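Long-range contacts in ADP-ribosylating toxin CARDS (Mycoplasma pneumoniae, PDB 4TLV), which transfers ADP-ribose from NAD(+) to multiple target proteins and causes vacuolization of mammalian cells, acting as the main virulence factor of the bacterium: residues Phe492-Asn496 with Asn523-Tyr527; Met3-Phe9 with Tyr185-Gln191; Leu335-Ala339 with Asn361-Lys365; Phe62-Trp66 with Cys249-Lys253. Numbering follows the deposited sequence.

Contact 1: Phe492-Asn496 with Asn523-Tyr527; sequences FFLHN and NFKWY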
# COMPACT_ATOMS: atom_id res chain seq x y z
N PHE A 492 8.88 10.77 -17.62
CA PHE A 492 9.86 11.83 -17.36
C PHE A 492 10.05 12.07 -15.88
O PHE A 492 9.07 12.12 -15.13
CB PHE A 492 9.39 13.13 -18.02
CG PHE A 492 9.22 13.02 -19.51
CD1 PHE A 492 8.07 12.47 -20.05
CD2 PHE A 492 10.22 13.46 -20.37
CE1 PHE A 492 7.91 12.37 -21.42
CE2 PHE A 492 10.06 13.35 -21.74
CZ PHE A 492 8.91 12.80 -22.26
N PHE A 493 11.31 12.26 -15.47
CA PHE A 493 11.70 12.37 -14.06
C PHE A 493 12.15 13.78 -13.67
O PHE A 493 12.84 14.47 -14.43
CB PHE A 493 12.83 11.38 -13.78
CG PHE A 493 12.43 9.94 -13.93
CD1 PHE A 493 12.37 9.35 -15.19
CD2 PHE A 493 12.07 9.19 -12.83
CE1 PHE A 493 11.98 8.01 -15.33
CE2 PHE A 493 11.68 7.86 -12.95
CZ PHE A 493 11.64 7.27 -14.21
N LEU A 494 11.77 14.19 -12.46
CA LEU A 494 12.04 15.53 -11.97
C LEU A 494 13.51 15.63 -11.61
O LEU A 494 14.01 14.84 -10.81
CB LEU A 494 11.15 15.84 -10.75
CG LEU A 494 11.30 17.25 -10.14
CD1 LEU A 494 10.92 18.30 -11.17
CD2 LEU A 494 10.45 17.38 -8.90
N HIS A 495 14.20 16.59 -12.22
CA HIS A 495 15.65 16.69 -12.07
C HIS A 495 16.10 18.06 -11.55
O HIS A 495 15.73 19.11 -12.10
CB HIS A 495 16.34 16.40 -13.42
CG HIS A 495 17.84 16.43 -13.35
ND1 HIS A 495 18.59 17.31 -14.10
CD2 HIS A 495 18.71 15.70 -12.63
CE1 HIS A 495 19.87 17.12 -13.84
NE2 HIS A 495 19.98 16.14 -12.95
N ASN A 496 16.92 18.05 -10.50
CA ASN A 496 17.46 19.29 -9.94
C ASN A 496 18.69 19.70 -10.74
O ASN A 496 19.47 18.84 -11.11
CB ASN A 496 17.84 19.08 -8.48
CG ASN A 496 18.71 20.22 -7.93
OD1 ASN A 496 18.10 21.35 -7.71
ND2 ASN A 496 19.92 20.06 -7.72
N ASN A 523 20.48 14.14 -7.57
CA ASN A 523 19.74 15.20 -8.26
C ASN A 523 18.40 14.74 -8.81
O ASN A 523 17.60 15.56 -9.24
CB ASN A 523 20.58 15.82 -9.37
CG ASN A 523 21.76 16.57 -8.84
OD1 ASN A 523 21.60 17.51 -8.06
ND2 ASN A 523 22.96 16.17 -9.26
N PHE A 524 18.14 13.44 -8.77
CA PHE A 524 16.82 12.94 -9.17
C PHE A 524 16.03 12.48 -7.93
O PHE A 524 14.91 11.97 -8.08
CB PHE A 524 16.95 11.74 -10.12
CG PHE A 524 17.33 12.10 -11.54
CD1 PHE A 524 16.36 12.48 -12.45
CD2 PHE A 524 18.64 12.00 -11.97
CE1 PHE A 524 16.69 12.80 -13.76
CE2 PHE A 524 18.99 12.31 -13.28
CZ PHE A 524 18.02 12.71 -14.17
N LYS A 525 16.63 12.62 -6.75
CA LYS A 525 15.98 12.20 -5.49
C LYS A 525 15.36 13.34 -4.69
O LYS A 525 16.01 14.37 -4.46
CB LYS A 525 16.98 11.41 -4.63
CG LYS A 525 17.54 10.19 -5.34
CD LYS A 525 18.25 9.27 -4.38
CE LYS A 525 18.64 7.97 -5.09
NZ LYS A 525 19.43 7.13 -4.17
N TRP A 526 14.12 13.14 -4.25
CA TRP A 526 13.36 14.18 -3.55
C TRP A 526 12.69 13.61 -2.29
O TRP A 526 12.44 12.41 -2.20
CB TRP A 526 12.29 14.76 -4.47
CG TRP A 526 12.85 15.29 -5.73
CD1 TRP A 526 13.13 14.59 -6.87
CD2 TRP A 526 13.24 16.64 -5.98
NE1 TRP A 526 13.67 15.42 -7.82
CE2 TRP A 526 13.74 16.69 -7.30
CE3 TRP A 526 13.21 17.82 -5.23
CZ2 TRP A 526 14.21 17.87 -7.89
CZ3 TRP A 526 13.68 19.01 -5.81
CH2 TRP A 526 14.17 19.02 -7.13
N TYR A 527 12.40 14.48 -1.33
CA TYR A 527 11.64 14.07 -0.15
C TYR A 527 10.68 15.17 0.28
O TYR A 527 10.84 16.34 -0.10
CB TYR A 527 12.58 13.68 1.00
CG TYR A 527 13.41 14.83 1.52
CD1 TYR A 527 14.58 15.22 0.88
CD2 TYR A 527 13.02 15.53 2.66
CE1 TYR A 527 15.35 16.29 1.37
CE2 TYR A 527 13.77 16.59 3.16
CZ TYR A 527 14.93 16.96 2.51
OH TYR A 527 15.67 18.01 3.01
O HOH W 1 13.21 12.23 -9.98
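N523 opens the contact with two hydrogen bonds to N496: its carbonyl O accepts from N496 N at 2.9 Å, nearly straight at 178°, and its OD1 takes N496 ND2 at 3.1 Å, while N496 OD1 is held by S569. F524, next in the 3-10 turn, swings its ring back over the strand; H495 CD2 lies 3.4 Å from F524 CZ over one ring face, with the ring planes inclined at 34°, and H495 ND1 is bound to E510. F524 also stacks with H514. The turn leads into strand 526-529 of the β-trefoil domain D3. The touching parts run at 108° to each other and meet by a few specific bonds rather than a strand-to-strand ladder. The CA-to-CB bond of K525 points away from the strand, and its NZ forms a salt bridge with D519. W526 then turns its indole inward: NE1 donates to L494 O at 3.1 Å, and L494 CD2 sits 4.0 Å from the centroid of the W526 five-membered ring in a CH-pi contact.

Contact 2: Met3-Phe9 with Tyr185-Gln191; sequences MPNPVRF and YQELQTQ. With SO4 (sulfate ion), chain G.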
# COMPACT_ATOMS: atom_id res chain seq x y z
N MET A 3 -9.96 15.80 9.33
CA MET A 3 -11.11 15.39 10.14
C MET A 3 -12.35 14.98 9.32
O MET A 3 -13.19 14.23 9.81
CB MET A 3 -11.44 16.46 11.18
CG MET A 3 -12.10 15.92 12.44
SD MET A 3 -12.26 17.18 13.72
CE MET A 3 -10.54 17.62 13.97
N PRO A 4 -12.47 15.46 8.06
CA PRO A 4 -13.56 14.97 7.21
C PRO A 4 -13.31 13.52 6.76
O PRO A 4 -14.24 12.82 6.33
CB PRO A 4 -13.50 15.89 5.98
CG PRO A 4 -12.68 17.06 6.40
CD PRO A 4 -11.72 16.56 7.42
N ASN A 5 -12.05 13.09 6.87
CA ASN A 5 -11.60 11.80 6.35
C ASN A 5 -10.66 11.13 7.33
O ASN A 5 -9.53 10.81 7.00
CB ASN A 5 -10.85 12.02 5.02
CG ASN A 5 -9.75 13.07 5.15
OD1 ASN A 5 -9.91 14.07 5.86
ND2 ASN A 5 -8.62 12.84 4.47
N PRO A 6 -11.13 10.92 8.56
CA PRO A 6 -10.23 10.42 9.60
C PRO A 6 -10.00 8.93 9.40
O PRO A 6 -10.70 8.28 8.63
CB PRO A 6 -11.05 10.64 10.87
CG PRO A 6 -12.46 10.37 10.41
CD PRO A 6 -12.53 10.99 9.02
N VAL A 7 -9.01 8.38 10.09
CA VAL A 7 -8.93 6.94 10.23
C VAL A 7 -9.68 6.59 11.51
O VAL A 7 -9.24 6.89 12.62
CB VAL A 7 -7.46 6.47 10.26
CG1 VAL A 7 -7.37 5.05 10.73
CG2 VAL A 7 -6.84 6.60 8.86
N ARG A 8 -10.85 5.99 11.35
CA ARG A 8 -11.75 5.79 12.48
C ARG A 8 -11.55 4.41 13.10
O ARG A 8 -11.49 4.26 14.32
CB ARG A 8 -13.20 6.00 12.03
CG ARG A 8 -14.25 5.68 13.08
CD ARG A 8 -15.63 6.24 12.66
NE ARG A 8 -16.74 5.42 13.15
CZ ARG A 8 -17.07 5.27 14.42
NH1 ARG A 8 -16.38 5.89 15.38
NH2 ARG A 8 -18.11 4.50 14.74
N PHE A 9 -11.44 3.39 12.26
CA PHE A 9 -11.20 2.03 12.75
C PHE A 9 -9.92 1.45 12.17
O PHE A 9 -9.56 1.71 11.01
CB PHE A 9 -12.38 1.11 12.41
CG PHE A 9 -13.62 1.39 13.23
CD1 PHE A 9 -13.64 1.12 14.58
CD2 PHE A 9 -14.76 1.93 12.63
CE1 PHE A 9 -14.76 1.38 15.36
CE2 PHE A 9 -15.89 2.20 13.40
CZ PHE A 9 -15.90 1.92 14.75
N TYR A 185 -17.67 -1.84 24.58
CA TYR A 185 -17.24 -0.82 23.63
C TYR A 185 -17.87 0.53 23.96
O TYR A 185 -19.05 0.61 24.29
CB TYR A 185 -17.60 -1.20 22.18
CG TYR A 185 -17.31 -0.09 21.18
CD1 TYR A 185 -16.00 0.22 20.83
CD2 TYR A 185 -18.34 0.64 20.60
CE1 TYR A 185 -15.73 1.23 19.92
CE2 TYR A 185 -18.08 1.66 19.68
CZ TYR A 185 -16.76 1.95 19.35
OH TYR A 185 -16.48 2.95 18.46
N GLN A 186 -17.09 1.59 23.86
CA GLN A 186 -17.62 2.94 24.00
C GLN A 186 -17.49 3.70 22.68
O GLN A 186 -16.40 3.78 22.12
CB GLN A 186 -16.88 3.68 25.13
CG GLN A 186 -17.04 3.00 26.49
CD GLN A 186 -16.24 3.69 27.59
OE1 GLN A 186 -15.95 4.88 27.49
NE2 GLN A 186 -15.89 2.94 28.63
N GLU A 187 -18.60 4.26 22.19
CA GLU A 187 -18.55 5.06 20.95
C GLU A 187 -18.15 6.48 21.31
O GLU A 187 -18.97 7.27 21.77
CB GLU A 187 -19.89 5.06 20.21
CG GLU A 187 -19.86 5.84 18.89
CD GLU A 187 -18.63 5.50 18.07
OE1 GLU A 187 -18.57 4.36 17.52
OE2 GLU A 187 -17.70 6.34 17.98
N LEU A 188 -16.88 6.81 21.12
CA LEU A 188 -16.41 8.13 21.54
C LEU A 188 -16.17 9.12 20.40
O LEU A 188 -15.72 10.23 20.64
CB LEU A 188 -15.17 8.00 22.40
CG LEU A 188 -15.40 7.22 23.70
CD1 LEU A 188 -14.09 7.09 24.48
CD2 LEU A 188 -16.51 7.89 24.55
N GLN A 189 -16.45 8.70 19.16
CA GLN A 189 -16.23 9.55 17.99
C GLN A 189 -14.85 10.21 17.98
O GLN A 189 -14.72 11.44 17.92
CB GLN A 189 -17.35 10.58 17.81
CG GLN A 189 -18.73 9.95 17.72
CD GLN A 189 -19.85 10.98 17.54
OE1 GLN A 189 -19.79 12.09 18.06
NE2 GLN A 189 -20.87 10.60 16.79
N THR A 190 -13.83 9.36 18.02
CA THR A 190 -12.44 9.81 17.98
C THR A 190 -11.86 9.51 16.60
O THR A 190 -12.54 8.95 15.74
CB THR A 190 -11.60 9.07 19.05
OG1 THR A 190 -11.76 7.66 18.89
CG2 THR A 190 -12.04 9.46 20.45
N GLN A 191 -10.60 9.88 16.38
CA GLN A 191 -9.90 9.52 15.16
C GLN A 191 -8.43 9.27 15.47
O GLN A 191 -7.92 9.76 16.47
CB GLN A 191 -10.02 10.64 14.13
CG GLN A 191 -9.32 11.91 14.58
CD GLN A 191 -9.20 12.94 13.47
OE1 GLN A 191 -10.31 13.22 12.80
NE2 GLN A 191 -8.11 13.48 13.21
S SO4 G . -19.30 3.22 11.32
O1 SO4 G . -19.82 3.30 12.68
O2 SO4 G . -20.28 3.73 10.35
O3 SO4 G . -18.09 4.02 11.24
O4 SO4 G . -19.01 1.80 11.01
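The side chain of R8, extended through chi1 and chi2 (both t) before it bends, carries its guanidinium from the N-terminal segment to the loop after strand 168-181. There R8 NH2 meets E187 OE1 at 2.8 Å and R8 NH1 meets E187 OE2 at 3.0 Å, a two-pronged salt bridge. E187 bends to receive it, with chi2 at 46° after a t chi1, and is steadied within its own loop: Y185 OH donates to E187 OE1 at 2.7 Å and Q189 N to E187 OE2 at 2.9 Å. Q191, with chi1 p and chi2 t, reaches the start of segment 3-9, where its OE1 lies 3.3 Å from both M3 CG and P6 CB without a polar bond to either. A sulfate, probably from the crystallisation liquor, accepts R8 NE at O3 (2.7 Å) and R8 NH2 at O1 (2.9 Å), and also binds R147. With R147 close to R8, the carboxylate and the bound anion together offset two neighbouring positive charges at the surface of the mART domain.

Contact 3: Leu335-Ala339 with Asn361-Lys365; sequences LSLTA and NQKWK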
# COMPACT_ATOMS: atom_id res chain seq x y z
N LEU A 335 1.37 -1.91 -14.83
CA LEU A 335 -0.04 -1.58 -15.00
C LEU A 335 -0.96 -2.50 -14.20
O LEU A 335 -0.70 -3.70 -14.11
CB LEU A 335 -0.41 -1.66 -16.48
CG LEU A 335 0.34 -0.69 -17.40
CD1 LEU A 335 0.24 -1.16 -18.87
CD2 LEU A 335 -0.16 0.75 -17.22
N SER A 336 -2.03 -1.93 -13.64
CA SER A 336 -2.97 -2.64 -12.76
C SER A 336 -4.40 -2.42 -13.22
O SER A 336 -4.72 -1.36 -13.77
CB SER A 336 -2.84 -2.11 -11.32
OG SER A 336 -1.61 -2.50 -10.74
N LEU A 337 -5.26 -3.41 -13.00
CA LEU A 337 -6.69 -3.29 -13.21
C LEU A 337 -7.24 -2.18 -12.32
O LEU A 337 -6.96 -2.14 -11.12
CB LEU A 337 -7.40 -4.60 -12.87
CG LEU A 337 -7.55 -5.57 -14.04
CD1 LEU A 337 -6.24 -5.93 -14.70
CD2 LEU A 337 -8.32 -6.83 -13.61
N THR A 338 -8.02 -1.29 -12.92
CA THR A 338 -8.50 -0.12 -12.21
C THR A 338 -10.00 0.02 -12.49
O THR A 338 -10.43 -0.06 -13.64
CB THR A 338 -7.74 1.13 -12.70
OG1 THR A 338 -6.32 0.91 -12.59
CG2 THR A 338 -8.13 2.36 -11.91
N ALA A 339 -10.79 0.20 -11.43
CA ALA A 339 -12.23 0.38 -11.55
C ALA A 339 -12.55 1.86 -11.75
O ALA A 339 -12.38 2.66 -10.84
CB ALA A 339 -12.93 -0.15 -10.32
N ASN A 361 -8.98 2.69 -6.16
CA ASN A 361 -9.66 2.10 -7.31
C ASN A 361 -8.87 0.97 -7.99
O ASN A 361 -9.38 0.32 -8.89
CB ASN A 361 -10.11 3.17 -8.33
CG ASN A 361 -8.95 3.95 -8.94
OD1 ASN A 361 -7.77 3.64 -8.71
ND2 ASN A 361 -9.28 4.97 -9.73
N GLN A 362 -7.64 0.71 -7.51
CA GLN A 362 -6.89 -0.47 -7.96
C GLN A 362 -6.88 -1.60 -6.93
O GLN A 362 -6.16 -2.59 -7.10
CB GLN A 362 -5.43 -0.10 -8.31
CG GLN A 362 -5.26 0.98 -9.39
CD GLN A 362 -3.80 1.38 -9.58
OE1 GLN A 362 -2.89 0.81 -8.97
NE2 GLN A 362 -3.56 2.36 -10.43
N LYS A 363 -7.66 -1.47 -5.87
CA LYS A 363 -7.67 -2.50 -4.83
C LYS A 363 -8.86 -3.46 -4.97
O LYS A 363 -10.00 -3.02 -5.17
CB LYS A 363 -7.59 -1.88 -3.44
CG LYS A 363 -6.30 -1.04 -3.23
CD LYS A 363 -6.15 -0.66 -1.75
CE LYS A 363 -4.94 0.25 -1.51
NZ LYS A 363 -3.65 -0.30 -2.09
N TRP A 364 -8.57 -4.75 -4.85
CA TRP A 364 -9.54 -5.82 -5.09
C TRP A 364 -9.50 -6.84 -3.97
O TRP A 364 -8.45 -7.06 -3.37
CB TRP A 364 -9.20 -6.54 -6.40
CG TRP A 364 -9.18 -5.62 -7.59
CD1 TRP A 364 -8.08 -4.97 -8.12
CD2 TRP A 364 -10.30 -5.22 -8.38
NE1 TRP A 364 -8.47 -4.20 -9.18
CE2 TRP A 364 -9.82 -4.34 -9.38
CE3 TRP A 364 -11.67 -5.54 -8.36
CZ2 TRP A 364 -10.67 -3.76 -10.34
CZ3 TRP A 364 -12.51 -4.97 -9.33
CH2 TRP A 364 -12.00 -4.09 -10.30
N LYS A 365 -10.64 -7.46 -3.68
CA LYS A 365 -10.71 -8.55 -2.70
C LYS A 365 -11.14 -9.78 -3.47
O LYS A 365 -11.89 -9.66 -4.44
CB LYS A 365 -11.77 -8.27 -1.63
CG LYS A 365 -11.41 -7.25 -0.56
CD LYS A 365 -12.68 -6.87 0.24
CE LYS A 365 -13.78 -6.42 -0.73
NZ LYS A 365 -15.03 -5.94 -0.08
O HOH W 2 -5.36 -3.49 -9.56
O HOH W 3 -12.23 5.31 -10.21
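W364 (62 Å²) and Q362 (56 Å²) bury the most surface here, with N361 and A339 next at 54 Å² each. The indole edge of W364 faces strand 335-340, and NE1 donates to L337 O at 3.2 Å; A339 CB, 4.0 Å from W364 CH2, and L337 CB, 4.2 Å from W364 CZ2, add apolar contact. I323 and V378 also touch this indole. Q362, in the 3-10 turn before the strand, lies against the backbone: its CA is 3.6 Å from L337 O in a CA-H...O contact, and its CG is 3.4 Å from T338 OG1, itself hydrogen-bonded to S353. The side-chain amide of Q362 is hydrogen-bonded to V354 O and A356 N, tying the turn to the end of strand 348-354. N361 offers its carbonyl O to A339 N at 2.9 Å, and T338 CA approaches N361 O at 3.5 Å. Two waters fill gaps: one lies between L337 O (2.6 Å) and Q362 O (2.7 Å), the other donates to A339 O (2.7 Å) and accepts from N361 ND2 (3.0 Å). The touching parts run at 106° to each other. A turn that docks on one strand and leads with a buried tryptophan into strand 364-368 joins parts of the β-trefoil fold of domain D2.

Contact 4: Phe62-Trp66 with Cys249-Lys253; sequences FFGSW and CIAEK. With SO4 (sulfate ion), chain H.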
# COMPACT_ATOMS: atom_id res chain seq x y z
N PHE A 62 -0.86 -12.01 6.95
CA PHE A 62 0.15 -12.93 7.50
C PHE A 62 -0.51 -14.28 7.79
O PHE A 62 0.13 -15.32 7.72
CB PHE A 62 0.78 -12.40 8.80
CG PHE A 62 -0.11 -12.55 10.02
CD1 PHE A 62 -1.09 -11.60 10.30
CD2 PHE A 62 0.02 -13.65 10.86
CE1 PHE A 62 -1.93 -11.74 11.40
CE2 PHE A 62 -0.83 -13.80 11.98
CZ PHE A 62 -1.80 -12.83 12.25
N PHE A 63 -1.79 -14.22 8.11
CA PHE A 63 -2.53 -15.39 8.56
C PHE A 63 -2.79 -16.38 7.41
O PHE A 63 -3.14 -17.54 7.64
CB PHE A 63 -3.84 -14.93 9.23
CG PHE A 63 -4.50 -15.98 10.08
CD1 PHE A 63 -3.89 -16.45 11.22
CD2 PHE A 63 -5.75 -16.46 9.74
CE1 PHE A 63 -4.51 -17.41 12.01
CE2 PHE A 63 -6.37 -17.42 10.52
CZ PHE A 63 -5.75 -17.89 11.66
N GLY A 64 -2.61 -15.92 6.17
CA GLY A 64 -2.69 -16.79 5.01
C GLY A 64 -1.38 -17.44 4.58
O GLY A 64 -1.27 -17.90 3.43
N SER A 65 -0.37 -17.47 5.46
CA SER A 65 0.90 -18.12 5.14
C SER A 65 0.67 -19.58 4.74
O SER A 65 -0.16 -20.26 5.33
CB SER A 65 1.83 -18.13 6.35
OG SER A 65 2.26 -16.82 6.67
N TRP A 66 1.45 -20.06 3.76
CA TRP A 66 1.22 -21.38 3.21
C TRP A 66 1.84 -22.47 4.09
O TRP A 66 2.83 -22.23 4.78
CB TRP A 66 1.80 -21.47 1.80
CG TRP A 66 1.17 -20.54 0.79
CD1 TRP A 66 0.16 -19.62 1.01
CD2 TRP A 66 1.50 -20.46 -0.59
NE1 TRP A 66 -0.14 -18.98 -0.18
CE2 TRP A 66 0.67 -19.47 -1.16
CE3 TRP A 66 2.44 -21.12 -1.40
CZ2 TRP A 66 0.75 -19.13 -2.52
CZ3 TRP A 66 2.51 -20.78 -2.74
CH2 TRP A 66 1.67 -19.80 -3.28
N CYS A 249 4.38 -18.40 16.13
CA CYS A 249 4.27 -17.45 15.02
C CYS A 249 3.60 -18.10 13.82
O CYS A 249 3.81 -19.29 13.54
CB CYS A 249 5.65 -16.93 14.61
SG CYS A 249 6.47 -15.89 15.86
N ILE A 250 2.81 -17.32 13.10
CA ILE A 250 2.19 -17.80 11.88
C ILE A 250 2.96 -17.29 10.66
O ILE A 250 2.80 -16.14 10.24
CB ILE A 250 0.71 -17.42 11.85
CG1 ILE A 250 -0.02 -18.13 13.00
CG2 ILE A 250 0.08 -17.80 10.50
CD1 ILE A 250 -1.46 -17.76 13.12
N ALA A 251 3.80 -18.16 10.09
CA ALA A 251 4.71 -17.80 9.01
C ALA A 251 5.39 -19.07 8.53
O ALA A 251 5.42 -20.06 9.27
CB ALA A 251 5.75 -16.81 9.51
N GLU A 252 5.94 -19.05 7.31
CA GLU A 252 6.72 -20.19 6.82
C GLU A 252 7.98 -20.32 7.65
O GLU A 252 8.45 -21.43 7.92
CB GLU A 252 7.08 -20.04 5.34
CG GLU A 252 5.89 -19.96 4.38
CD GLU A 252 6.30 -20.24 2.92
OE1 GLU A 252 7.48 -20.59 2.67
OE2 GLU A 252 5.42 -20.13 2.04
N LYS A 253 8.52 -19.18 8.07
CA LYS A 253 9.83 -19.16 8.70
C LYS A 253 10.16 -17.76 9.19
O LYS A 253 9.60 -16.79 8.69
CB LYS A 253 10.85 -19.57 7.63
CG LYS A 253 12.29 -19.63 8.07
CD LYS A 253 13.17 -19.75 6.82
CE LYS A 253 14.64 -19.68 7.17
NZ LYS A 253 15.46 -19.35 5.97
S SO4 H . 15.22 -21.30 3.16
O1 SO4 H . 14.45 -21.19 4.40
O2 SO4 H . 15.85 -20.01 2.87
O3 SO4 H . 14.33 -21.70 2.08
O4 SO4 H . 16.27 -22.30 3.33
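F62 lies in a 3-10 turn that follows helix 56-60, and its ring packs against I250, with F62 CE2 3.9 Å from I250 CB. F63 meets the same isoleucine more tightly: I250 CD1 comes to the edge of the ring, 3.3 Å from F63 CE1. Both aromatic side chains thus touch I250, the residue with the largest buried area in the contact, 100 Å². S65 closes the turn, its N and OG donating to F62 O at 3.2 and 2.8 Å, and holds OG 3.5 Å from A251 CA. W66 leads into strand 67-68; its O lies 3.8 Å from E252 CG, and the carboxylate of E252 hydrogen-bonds to S221, which also accepts W66 N. No hydrogen bond joins the segments directly, so apolar fit at I250 dominates. Next to I250, C249 forms a disulfide with C232. The contact thus seats segment 249-253, part of the region inferred to form the NAD(+)-binding pocket (208-258), on the mART domain.

Overall arrangement
The four contacts are spread over the three domains and none touches another. Contacts 2 and 4 both involve the mART domain, with centres 31 Å apart, and their segments alternate along the chain, so the two closures interlock in sequence; contact 4 is the one that includes part of the inferred NAD(+)-binding region. Contacts 3 and 1 follow in series, one in each β-trefoil domain, with centres 28 Å apart. They repeat one design: a 3-10 turn whose carbonyl accepts a backbone amide of the first segment, then a tryptophan whose indole NH bonds to a strand carbonyl. Contact 3 lies 25 Å from contact 4 between centres, whereas contacts 1 and 4, 38 Å apart, sit on opposite sides of the molecule's centre.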